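Local coordinates for probable glutathione S-transferase GSTU1 (Oryza sativa, PDB 1OYJ), which conjugates reduced glutathione to a wide range of hydrophobic electrophiles, as a tau-class plant glutathione transferase associated with herbicide detoxification, at residues 17-22 and 210-215; 175-180 and 216-221; 9-14 and 32-37. One frame throughout, in Å; residues are numbered along the deposited sequence.

All three contacts are partly buried. Contact 1 lies nearest the middle of the chain, and contacts 2 and 3 lie farther out. Contact 3 pairs two strands inside the N-terminal domain. Its chemistry is mostly backbone hydrogen bonds, with carboxylates at its end. Contact 2 joins two helices of the C-terminal domain through aromatic and aliphatic groups, with no hydrogen bond across. Contact 1 spans the two domains by van der Waals contacts and one water. Segment 210-215 of contact 1 leads into helix 214-229, which carries contact 2. Helix 16-28 of contact 1 connects the two strands of contact 3, and Arg22 of contact 1 forms a salt bridge with Asp11 of contact 3.

Contact 1 of 3, residues 17-22 and 210-215; sequences FGQRCR and HLPSPE. With GSH (glutathione), chain N.
Gln19 and His210 bring the two backbones nearest, with CA atoms 6.3 Å apart, where helix 16-28 passes the end of helix 205-210 and the loop after it. His210 and Arg22 carry much of the contact. One face of the imidazole lies against the aliphatic start of Arg22. CB of Arg22 sits over the centre of the His210 ring, 3.4 Å from the centroid and 12° off the ring normal, a CH-pi contact. The guanidinium plane of Arg22 is turned 89° from the imidazole. The bend at chi3 of Arg22 (-123°) takes NE out of the extended course of the chain. Arg22 NE forms a salt bridge with Asp11.

A water joins the two side chains. It accepts from Arg22 NH2 at 3.1 Å and lies 2.7 Å from His210 ND1, in the plane of the imidazole. No direct hydrogen bond links the segments.

Gln19 packs beside Arg22. Its CG lies over one face of the Arg22 guanidinium, toward the rim, and is 3.6 Å from the carbonyl O of His210. Its amide meets Pro212 tip to tip, with NE2 of Gln19 3.4 Å from CD of Pro212. OE1 of Gln19 faces CD2 of Leu211 at 3.5 Å. The polar partner of NE2 is Trp13 O, which Arg22 NH2 also binds.

Phe17 takes no part in this packing and faces the ligand instead. Atom CB1 of glutathione lies over the centre of its ring, and CD2 of Phe17 is 3.4 Å from glutathione O12. Tyr116 packs edge-to-face with the same ring. The contact belongs to the interface between the thioredoxin-like and helical domains of the glutathione transferase fold, beside the glutathione site.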
loop_
_atom_site.group_PDB
_atom_site.type_symbol
_atom_site.label_atom_id
_atom_site.label_comp_id
_atom_site.label_asym_id
_atom_site.label_seq_id
_atom_site.Cartn_x
_atom_site.Cartn_y
_atom_site.Cartn_z
ATOM N N PHE A 17 4.644 3.270 12.861
ATOM C CA PHE A 17 5.085 3.395 11.498
ATOM C C PHE A 17 6.540 3.867 11.420
ATOM O O PHE A 17 7.366 3.319 10.698
ATOM C CB PHE A 17 4.167 4.367 10.759
ATOM C CG PHE A 17 2.736 3.952 10.763
ATOM C CD1 PHE A 17 1.812 4.629 11.495
ATOM C CD2 PHE A 17 2.333 2.909 10.000
ATOM C CE1 PHE A 17 0.472 4.280 11.459
ATOM C CE2 PHE A 17 1.005 2.540 9.974
ATOM C CZ PHE A 17 0.101 3.232 10.735
ATOM N N GLY A 18 6.899 4.850 12.249
ATOM C CA GLY A 18 8.301 5.300 12.321
ATOM C C GLY A 18 9.178 4.230 12.982
ATOM O O GLY A 18 10.257 3.939 12.561
ATOM N N GLN A 19 8.646 3.531 13.946
ATOM C CA GLN A 19 9.385 2.440 14.531
ATOM C C GLN A 19 9.798 1.344 13.511
ATOM O O GLN A 19 10.845 0.765 13.649
ATOM C CB GLN A 19 8.631 1.859 15.709
ATOM C CG GLN A 19 8.652 2.824 16.956
ATOM C CD GLN A 19 7.542 2.480 17.896
ATOM O OE1 GLN A 19 6.909 1.490 17.688
ATOM N NE2 GLN A 19 7.273 3.321 18.909
ATOM N N ARG A 20 8.948 1.047 12.516
ATOM C CA ARG A 20 9.347 0.201 11.491
ATOM C C ARG A 20 10.680 0.584 10.891
ATOM O O ARG A 20 11.504 -0.294 10.655
ATOM C CB ARG A 20 8.356 0.105 10.310
ATOM C CG ARG A 20 7.000 -0.400 10.633
ATOM C CD ARG A 20 6.003 -0.162 9.535
ATOM N NE ARG A 20 4.777 -0.890 9.750
ATOM C CZ ARG A 20 3.734 -0.861 8.955
ATOM N NH1 ARG A 20 3.652 0.037 7.973
ATOM N NH2 ARG A 20 2.747 -1.704 9.155
ATOM N N CYS A 21 10.809 1.834 10.512
ATOM C CA CYS A 21 11.947 2.277 9.808
ATOM C C CYS A 21 13.138 2.289 10.782
ATOM O O CYS A 21 14.278 2.045 10.395
ATOM C CB CYS A 21 11.737 3.694 9.312
ATOM S SG CYS A 21 10.230 3.962 8.394
ATOM N N ARG A 22 12.890 2.626 12.049
ATOM C CA ARG A 22 14.011 2.531 13.038
ATOM C C ARG A 22 14.591 1.089 13.126
ATOM O O ARG A 22 15.850 0.924 13.133
ATOM C CB ARG A 22 13.641 2.979 14.482
ATOM C CG ARG A 22 13.249 4.525 14.557
ATOM C CD ARG A 22 12.560 4.980 15.864
ATOM N NE ARG A 22 11.280 5.578 15.657
ATOM C CZ ARG A 22 10.423 5.810 16.618
ATOM N NH1 ARG A 22 9.249 6.313 16.326
ATOM N NH2 ARG A 22 10.711 5.476 17.858
ATOM N N HIS A 210 14.101 -0.036 19.866
ATOM C CA HIS A 210 13.157 0.879 19.326
ATOM C C HIS A 210 11.692 0.779 19.763
ATOM O O HIS A 210 10.922 1.681 19.486
ATOM C CB HIS A 210 13.362 0.844 17.803
ATOM C CG HIS A 210 14.681 1.471 17.397
ATOM N ND1 HIS A 210 14.969 2.785 17.677
ATOM C CD2 HIS A 210 15.720 1.002 16.679
ATOM C CE1 HIS A 210 16.196 3.057 17.240
ATOM N NE2 HIS A 210 16.666 1.996 16.617
ATOM N N LEU A 211 11.268 -0.304 20.457
ATOM C CA LEU A 211 9.898 -0.312 20.903
ATOM C C LEU A 211 9.730 0.191 22.365
ATOM O O LEU A 211 10.467 -0.199 23.210
ATOM C CB LEU A 211 9.350 -1.657 20.831
ATOM C CG LEU A 211 9.289 -2.292 19.419
ATOM C CD1 LEU A 211 8.270 -3.459 19.421
ATOM C CD2 LEU A 211 8.933 -1.245 18.402
ATOM N N PRO A 212 8.721 0.988 22.671
ATOM C CA PRO A 212 8.459 1.311 24.074
ATOM C C PRO A 212 7.819 0.079 24.716
ATOM O O PRO A 212 7.428 -0.852 24.021
ATOM C CB PRO A 212 7.472 2.413 24.022
ATOM C CG PRO A 212 7.099 2.555 22.602
ATOM C CD PRO A 212 7.741 1.548 21.762
ATOM N N SER A 213 7.695 0.112 26.035
ATOM C CA SER A 213 7.107 -0.973 26.749
ATOM C C SER A 213 5.575 -0.978 26.567
ATOM O O SER A 213 4.957 0.055 26.359
ATOM C CB SER A 213 7.449 -0.818 28.223
ATOM O OG SER A 213 6.711 0.213 28.823
ATOM N N PRO A 214 4.946 -2.107 26.753
ATOM C CA PRO A 214 3.468 -2.105 26.681
ATOM C C PRO A 214 2.808 -1.145 27.662
ATOM O O PRO A 214 1.727 -0.583 27.361
ATOM C CB PRO A 214 3.094 -3.545 27.023
ATOM C CG PRO A 214 4.368 -4.362 26.784
ATOM C CD PRO A 214 5.521 -3.465 26.999
ATOM N N GLU A 215 3.446 -0.924 28.825
ATOM C CA GLU A 215 2.843 -0.083 29.829
ATOM C C GLU A 215 2.939 1.372 29.378
ATOM O O GLU A 215 2.040 2.167 29.543
ATOM C CB GLU A 215 3.612 -0.267 31.165
ATOM C CG GLU A 215 3.398 -1.597 31.867
ATOM C CD GLU A 215 4.325 -2.714 31.354
ATOM O OE1 GLU A 215 5.234 -2.478 30.502
ATOM O OE2 GLU A 215 4.064 -3.883 31.763
HETATM N N1 GSH N . 0.668 5.514 5.900
HETATM C CA1 GSH N . 1.521 5.951 6.957
HETATM C C1 GSH N . 2.884 5.381 7.063
HETATM O O11 GSH N . 3.935 5.910 7.356
HETATM O O12 GSH N . 2.894 4.189 6.848
HETATM C CB1 GSH N . 0.955 6.654 8.172
HETATM C CG1 GSH N . 1.958 7.318 9.124
HETATM C CD1 GSH N . 1.185 8.055 10.212
HETATM O OE1 GSH N . 0.036 7.713 10.431
HETATM N N2 GSH N . 1.791 9.008 10.923
HETATM C CA2 GSH N . 1.098 9.733 11.958
HETATM C C2 GSH N . 1.128 11.203 11.503
HETATM O O2 GSH N . 2.219 11.654 11.224
HETATM C CB2 GSH N . 1.868 9.523 13.262
HETATM S SG2 GSH N . 1.647 7.813 13.891
HETATM N N3 GSH N . 0.029 11.898 11.205
HETATM C CA3 GSH N . 0.139 13.284 11.725
HETATM C C3 GSH N . -1.011 14.007 12.426
HETATM O O31 GSH N . -1.284 15.223 12.166
HETATM O O32 GSH N . -1.646 13.427 13.293
HETATM O O HOH W 1 13.462 4.590 19.057
#

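Contact 2 of 3, residues 175-180 and 216-221; sequences WFYSYE and KVYDFV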
loop_
_atom_site.group_PDB
_atom_site.type_symbol
_atom_site.label_atom_id
_atom_site.label_comp_id
_atom_site.label_asym_id
_atom_site.label_seq_id
_atom_site.Cartn_x
_atom_site.Cartn_y
_atom_site.Cartn_z
ATOM N N TRP A 175 1.409 -2.613 21.431
ATOM C CA TRP A 175 0.030 -2.236 21.651
ATOM C C TRP A 175 -0.814 -3.430 22.005
ATOM O O TRP A 175 -2.006 -3.262 22.292
ATOM C CB TRP A 175 -0.508 -1.544 20.380
ATOM C CG TRP A 175 0.260 -0.345 19.959
ATOM C CD1 TRP A 175 1.496 -0.307 19.548
ATOM C CD2 TRP A 175 -0.193 1.016 19.943
ATOM N NE1 TRP A 175 1.877 0.971 19.240
ATOM C CE2 TRP A 175 0.844 1.801 19.478
ATOM C CE3 TRP A 175 -1.369 1.637 20.262
ATOM C CZ2 TRP A 175 0.734 3.175 19.306
ATOM C CZ3 TRP A 175 -1.434 3.005 20.140
ATOM C CH2 TRP A 175 -0.418 3.736 19.649
ATOM N N PHE A 176 -0.259 -4.644 21.996
ATOM C CA PHE A 176 -1.118 -5.811 22.216
ATOM C C PHE A 176 -1.825 -5.694 23.597
ATOM O O PHE A 176 -3.013 -5.928 23.738
ATOM C CB PHE A 176 -0.385 -7.149 22.110
ATOM C CG PHE A 176 -0.132 -7.628 20.675
ATOM C CD1 PHE A 176 -0.509 -6.873 19.575
ATOM C CD2 PHE A 176 0.549 -8.820 20.466
ATOM C CE1 PHE A 176 -0.237 -7.297 18.313
ATOM C CE2 PHE A 176 0.754 -9.254 19.125
ATOM C CZ PHE A 176 0.407 -8.489 18.114
ATOM N N TYR A 177 -1.075 -5.224 24.570
ATOM C CA TYR A 177 -1.561 -5.111 25.936
ATOM C C TYR A 177 -2.734 -4.190 25.966
ATOM O O TYR A 177 -3.736 -4.540 26.560
ATOM C CB TYR A 177 -0.435 -4.690 26.915
ATOM C CG TYR A 177 -0.947 -4.399 28.334
ATOM C CD1 TYR A 177 -1.394 -5.430 29.174
ATOM C CD2 TYR A 177 -1.023 -3.109 28.813
ATOM C CE1 TYR A 177 -1.898 -5.157 30.514
ATOM C CE2 TYR A 177 -1.484 -2.836 30.123
ATOM C CZ TYR A 177 -1.927 -3.866 30.971
ATOM O OH TYR A 177 -2.410 -3.603 32.261
ATOM N N SER A 178 -2.621 -3.044 25.302
ATOM C CA SER A 178 -3.683 -2.089 25.201
ATOM C C SER A 178 -4.912 -2.667 24.460
ATOM O O SER A 178 -6.042 -2.368 24.849
ATOM C CB SER A 178 -3.180 -0.807 24.509
ATOM O OG SER A 178 -2.160 -0.170 25.261
ATOM N N TYR A 179 -4.678 -3.479 23.441
ATOM C CA TYR A 179 -5.783 -4.112 22.735
ATOM C C TYR A 179 -6.493 -5.043 23.687
ATOM O O TYR A 179 -7.720 -5.112 23.646
ATOM C CB TYR A 179 -5.330 -4.961 21.557
ATOM C CG TYR A 179 -4.614 -4.219 20.443
ATOM C CD1 TYR A 179 -4.717 -2.882 20.289
ATOM C CD2 TYR A 179 -3.901 -4.893 19.542
ATOM C CE1 TYR A 179 -4.021 -2.239 19.278
ATOM C CE2 TYR A 179 -3.261 -4.270 18.536
ATOM C CZ TYR A 179 -3.311 -2.959 18.425
ATOM O OH TYR A 179 -2.617 -2.372 17.355
ATOM N N GLU A 180 -5.706 -5.754 24.505
ATOM C CA GLU A 180 -6.236 -6.667 25.517
ATOM C C GLU A 180 -7.122 -6.043 26.532
ATOM O O GLU A 180 -8.266 -6.533 26.776
ATOM C CB GLU A 180 -5.159 -7.498 26.246
ATOM C CG GLU A 180 -4.530 -8.543 25.351
ATOM C CD GLU A 180 -3.322 -9.248 25.943
ATOM O OE1 GLU A 180 -2.672 -8.697 26.837
ATOM O OE2 GLU A 180 -3.069 -10.371 25.526
ATOM N N LYS A 216 4.050 1.743 28.785
ATOM C CA LYS A 216 4.129 3.092 28.276
ATOM C C LYS A 216 3.109 3.384 27.175
ATOM O O LYS A 216 2.479 4.441 27.148
ATOM C CB LYS A 216 5.527 3.329 27.748
ATOM C CG LYS A 216 5.720 4.790 27.435
ATOM C CD LYS A 216 6.979 5.349 27.710
ATOM C CE LYS A 216 6.990 6.848 27.347
ATOM N NZ LYS A 216 8.175 7.440 27.793
ATOM N N VAL A 217 2.864 2.415 26.328
ATOM C CA VAL A 217 1.865 2.562 25.278
ATOM C C VAL A 217 0.497 2.606 25.875
ATOM O O VAL A 217 -0.286 3.437 25.486
ATOM C CB VAL A 217 1.959 1.456 24.195
ATOM C CG1 VAL A 217 0.803 1.476 23.177
ATOM C CG2 VAL A 217 3.257 1.555 23.424
ATOM N N TYR A 218 0.243 1.832 26.907
ATOM C CA TYR A 218 -1.101 1.851 27.513
ATOM C C TYR A 218 -1.397 3.204 28.111
ATOM O O TYR A 218 -2.544 3.630 28.123
ATOM C CB TYR A 218 -1.261 0.832 28.583
ATOM C CG TYR A 218 -2.692 0.667 29.145
ATOM C CD1 TYR A 218 -3.765 0.489 28.315
ATOM C CD2 TYR A 218 -2.927 0.691 30.504
ATOM C CE1 TYR A 218 -5.029 0.308 28.802
ATOM C CE2 TYR A 218 -4.223 0.525 31.005
ATOM C CZ TYR A 218 -5.243 0.335 30.136
ATOM O OH TYR A 218 -6.525 0.188 30.556
ATOM N N ASP A 219 -0.362 3.829 28.664
ATOM C CA ASP A 219 -0.471 5.167 29.232
ATOM C C ASP A 219 -0.733 6.194 28.146
ATOM O O ASP A 219 -1.610 7.087 28.260
ATOM C CB ASP A 219 0.813 5.441 29.974
ATOM C CG ASP A 219 0.774 4.896 31.382
ATOM O OD1 ASP A 219 -0.337 4.546 31.913
ATOM O OD2 ASP A 219 1.828 4.755 31.995
ATOM N N PHE A 220 -0.086 6.035 27.015
ATOM C CA PHE A 220 -0.385 6.930 25.876
ATOM C C PHE A 220 -1.867 6.703 25.400
ATOM O O PHE A 220 -2.574 7.677 25.112
ATOM C CB PHE A 220 0.585 6.693 24.771
ATOM C CG PHE A 220 0.434 7.593 23.650
ATOM C CD1 PHE A 220 0.875 8.884 23.731
ATOM C CD2 PHE A 220 -0.119 7.154 22.472
ATOM C CE1 PHE A 220 0.684 9.772 22.679
ATOM C CE2 PHE A 220 -0.262 7.999 21.414
ATOM C CZ PHE A 220 0.168 9.330 21.523
ATOM N N VAL A 221 -2.328 5.454 25.355
ATOM C CA VAL A 221 -3.674 5.189 24.898
ATOM C C VAL A 221 -4.618 5.907 25.860
ATOM O O VAL A 221 -5.709 6.357 25.497
ATOM C CB VAL A 221 -3.936 3.737 24.925
ATOM C CG1 VAL A 221 -5.389 3.443 24.816
ATOM C CG2 VAL A 221 -3.194 3.112 23.779
#
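Trp175 and Val217 meet at a helix crossing within the all-helical C-terminal domain of the glutathione transferase fold. The axes of helix segments 176-180 and 216-221 approach to 8.8 Å at an angle of 52°. CG1 of Val217 is anti to its backbone N (chi1 172°). This methyl sits over the face of the Trp175 indole, 3.4 Å from CD2 of Trp175 and 3.6 Å from the centroid of the five-membered ring. It makes a CH-pi contact there. Farther along the indole, CZ3 of Trp175 meets CG2 of Val221 at 4.0 Å.

Ser178 lies where the backbones come nearest, its CA 5.2 Å from CA of Tyr218. OG of Ser178 packs 3.2 Å from CA of Tyr218 and also lies at the edge of the Tyr218 ring, near its plane. Beyond it, Tyr177 and Tyr218 form a T-shaped pair. The edge of Tyr177 points at the face of Tyr218, with centroids 5.3 Å apart and planes at 76°.

Trp123 of helix 97-124 packs on Val221. Phe176 leans on Leu141 of helix 127-148. Val14, from the loop after strand 7-11, touches both Trp175 and Phe220.

Contact 3 of 3, residues 9-14 and 32-37; sequences LLDFWV and FEYREE
Glu37 N donates to Asp11 O at 2.7 Å, the shortest hydrogen bond between the two segments. The bond is close to straight, with an N-H...O angle of 165°. It ends a parallel pairing in which Leu9, Leu10 and Asp11 stand beside Tyr34, Arg35 and Glu36. Leu9 N donates to Glu33 O, Arg35 N to Leu9 O, and Asp11 N to Arg35 O.

Past the strand end, the Glu36 carboxylate ties down the loop. The bend at chi2 (76°) turns its CD out of an extended course. OE2 of Glu36 accepts from Trp13 N at 2.8 Å through its syn lone pair and also lies at the edge of the Trp13 indole. OH of Tyr34 donates to OE1 of Glu36 at 2.8 Å, from 37° above the carboxylate plane. Two donors thus fix this carboxylate. A phenylalanine at Tyr34 would probably leave OE1 of Glu36 without this donor and the carboxylate freer to turn away from Trp13.

CE1 of Tyr34 lies 3.7 Å from CB of Asp11, and the two side chains cross at about a right angle. Asp11 OD1 accepts from Phe12 N, while OD2 pairs with Arg22. Leu10 and Arg35 lie side by side. Arg35 grips Glu33 side-on, its NE 2.6 Å from Glu33 OE2 in a salt bridge.

The strands and helix 16-28 form the beta-alpha-beta unit that opens the thioredoxin-like domain. That helix packs on Leu9 and Tyr34, and helix 44-49 touches Leu10 and Arg35. Strand 33-36 is outermost within this chain, and strand 58-61 flanks strand 7-11 on the other side.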
loop_
_atom_site.group_PDB
_atom_site.type_symbol
_atom_site.label_atom_id
_atom_site.label_comp_id
_atom_site.label_asym_id
_atom_site.label_seq_id
_atom_site.Cartn_x
_atom_site.Cartn_y
_atom_site.Cartn_z
ATOM N N LEU A 9 15.703 10.876 10.132
ATOM C CA LEU A 9 14.379 10.335 10.254
ATOM C C LEU A 9 13.533 11.288 11.041
ATOM O O LEU A 9 13.868 11.578 12.219
ATOM C CB LEU A 9 14.454 8.973 10.906
ATOM C CG LEU A 9 13.099 8.218 10.952
ATOM C CD1 LEU A 9 12.659 7.721 9.555
ATOM C CD2 LEU A 9 13.250 6.946 11.887
ATOM N N LEU A 10 12.509 11.859 10.409
ATOM C CA LEU A 10 11.570 12.715 11.094
ATOM C C LEU A 10 10.538 11.746 11.661
ATOM O O LEU A 10 9.938 10.962 10.921
ATOM C CB LEU A 10 10.924 13.710 10.154
ATOM C CG LEU A 10 11.881 14.470 9.240
ATOM C CD1 LEU A 10 11.139 15.623 8.462
ATOM C CD2 LEU A 10 12.973 15.122 10.106
ATOM N N ASP A 11 10.304 11.787 12.965
ATOM C CA ASP A 11 9.450 10.765 13.560
ATOM C C ASP A 11 8.739 11.291 14.822
ATOM O O ASP A 11 8.869 12.495 15.205
ATOM C CB ASP A 11 10.407 9.603 13.767
ATOM C CG ASP A 11 9.746 8.220 13.855
ATOM O OD1 ASP A 11 8.506 8.097 14.008
ATOM O OD2 ASP A 11 10.484 7.207 13.770
ATOM N N PHE A 12 7.954 10.446 15.453
ATOM C CA PHE A 12 7.199 10.748 16.645
ATOM C C PHE A 12 7.451 9.501 17.497
ATOM O O PHE A 12 7.298 8.351 16.988
ATOM C CB PHE A 12 5.728 10.966 16.328
ATOM C CG PHE A 12 4.890 11.174 17.550
ATOM C CD1 PHE A 12 5.240 12.132 18.450
ATOM C CD2 PHE A 12 3.710 10.506 17.735
ATOM C CE1 PHE A 12 4.474 12.387 19.609
ATOM C CE2 PHE A 12 2.913 10.768 18.880
ATOM C CZ PHE A 12 3.327 11.687 19.835
ATOM N N TRP A 13 7.881 9.658 18.744
ATOM C CA TRP A 13 8.382 8.486 19.544
ATOM C C TRP A 13 7.528 7.220 19.548
ATOM O O TRP A 13 8.026 6.122 19.359
ATOM C CB TRP A 13 8.714 8.967 20.999
ATOM C CG TRP A 13 7.526 9.291 21.802
ATOM C CD1 TRP A 13 6.911 10.420 21.833
ATOM C CD2 TRP A 13 6.831 8.418 22.661
ATOM N NE1 TRP A 13 5.770 10.356 22.604
ATOM C CE2 TRP A 13 5.737 9.124 23.175
ATOM C CE3 TRP A 13 7.025 7.104 23.057
ATOM C CZ2 TRP A 13 4.797 8.551 24.014
ATOM C CZ3 TRP A 13 6.133 6.545 23.920
ATOM C CH2 TRP A 13 5.059 7.254 24.414
ATOM N N VAL A 14 6.241 7.368 19.797
ATOM C CA VAL A 14 5.307 6.234 19.959
ATOM C C VAL A 14 4.771 5.685 18.614
ATOM O O VAL A 14 4.053 4.689 18.585
ATOM C CB VAL A 14 4.124 6.683 20.845
ATOM C CG1 VAL A 14 3.136 7.548 19.997
ATOM C CG2 VAL A 14 3.380 5.483 21.450
ATOM N N PHE A 32 21.378 6.628 11.927
ATOM C CA PHE A 32 20.616 7.775 11.411
ATOM C C PHE A 32 20.401 8.793 12.490
ATOM O O PHE A 32 20.396 8.479 13.647
ATOM C CB PHE A 32 19.245 7.259 10.895
ATOM C CG PHE A 32 18.434 6.550 11.960
ATOM C CD1 PHE A 32 17.492 7.229 12.685
ATOM C CD2 PHE A 32 18.690 5.239 12.285
ATOM C CE1 PHE A 32 16.786 6.645 13.640
ATOM C CE2 PHE A 32 17.923 4.578 13.238
ATOM C CZ PHE A 32 16.981 5.304 13.932
ATOM N N GLU A 33 20.157 10.025 12.096
ATOM C CA GLU A 33 19.792 11.042 13.025
ATOM C C GLU A 33 18.294 11.072 13.234
ATOM O O GLU A 33 17.543 11.328 12.297
ATOM C CB GLU A 33 20.250 12.402 12.481
ATOM C CG GLU A 33 19.856 13.546 13.389
ATOM C CD GLU A 33 20.117 14.924 12.826
ATOM O OE1 GLU A 33 20.838 15.099 11.820
ATOM O OE2 GLU A 33 19.529 15.852 13.403
ATOM N N TYR A 34 17.850 10.820 14.466
ATOM C CA TYR A 34 16.440 10.868 14.782
ATOM C C TYR A 34 15.994 12.284 15.188
ATOM O O TYR A 34 16.577 12.891 16.133
ATOM C CB TYR A 34 16.254 9.981 15.995
ATOM C CG TYR A 34 14.850 9.872 16.471
ATOM C CD1 TYR A 34 14.020 8.848 15.982
ATOM C CD2 TYR A 34 14.340 10.757 17.360
ATOM C CE1 TYR A 34 12.731 8.708 16.436
ATOM C CE2 TYR A 34 13.039 10.662 17.816
ATOM C CZ TYR A 34 12.219 9.645 17.340
ATOM O OH TYR A 34 10.907 9.586 17.769
ATOM N N ARG A 35 14.953 12.804 14.566
ATOM C CA ARG A 35 14.412 14.083 14.984
ATOM C C ARG A 35 12.983 13.937 15.418
ATOM O O ARG A 35 12.158 13.477 14.633
ATOM C CB ARG A 35 14.499 15.098 13.857
ATOM C CG ARG A 35 15.904 15.277 13.312
ATOM C CD ARG A 35 16.074 16.530 12.526
ATOM N NE ARG A 35 17.432 16.689 12.030
ATOM C CZ ARG A 35 17.745 17.367 10.939
ATOM N NH1 ARG A 35 18.996 17.453 10.526
ATOM N NH2 ARG A 35 16.789 17.943 10.235
ATOM N N GLU A 36 12.687 14.275 16.676
ATOM C CA GLU A 36 11.354 14.185 17.229
ATOM C C GLU A 36 10.442 15.316 16.727
ATOM O O GLU A 36 10.689 16.506 16.993
ATOM C CB GLU A 36 11.417 14.243 18.755
ATOM C CG GLU A 36 10.067 14.070 19.429
ATOM C CD GLU A 36 9.583 12.606 19.418
ATOM O OE1 GLU A 36 10.403 11.721 19.435
ATOM O OE2 GLU A 36 8.375 12.380 19.393
ATOM N N GLU A 37 9.332 14.998 16.113
ATOM C CA GLU A 37 8.440 16.067 15.705
ATOM C C GLU A 37 7.274 16.262 16.649
ATOM O O GLU A 37 6.708 15.314 17.087
ATOM C CB GLU A 37 7.832 15.751 14.337
ATOM C CG GLU A 37 8.813 15.857 13.188
ATOM C CD GLU A 37 8.932 17.290 12.676
ATOM O OE1 GLU A 37 8.004 18.092 12.924
ATOM O OE2 GLU A 37 9.911 17.566 11.959
#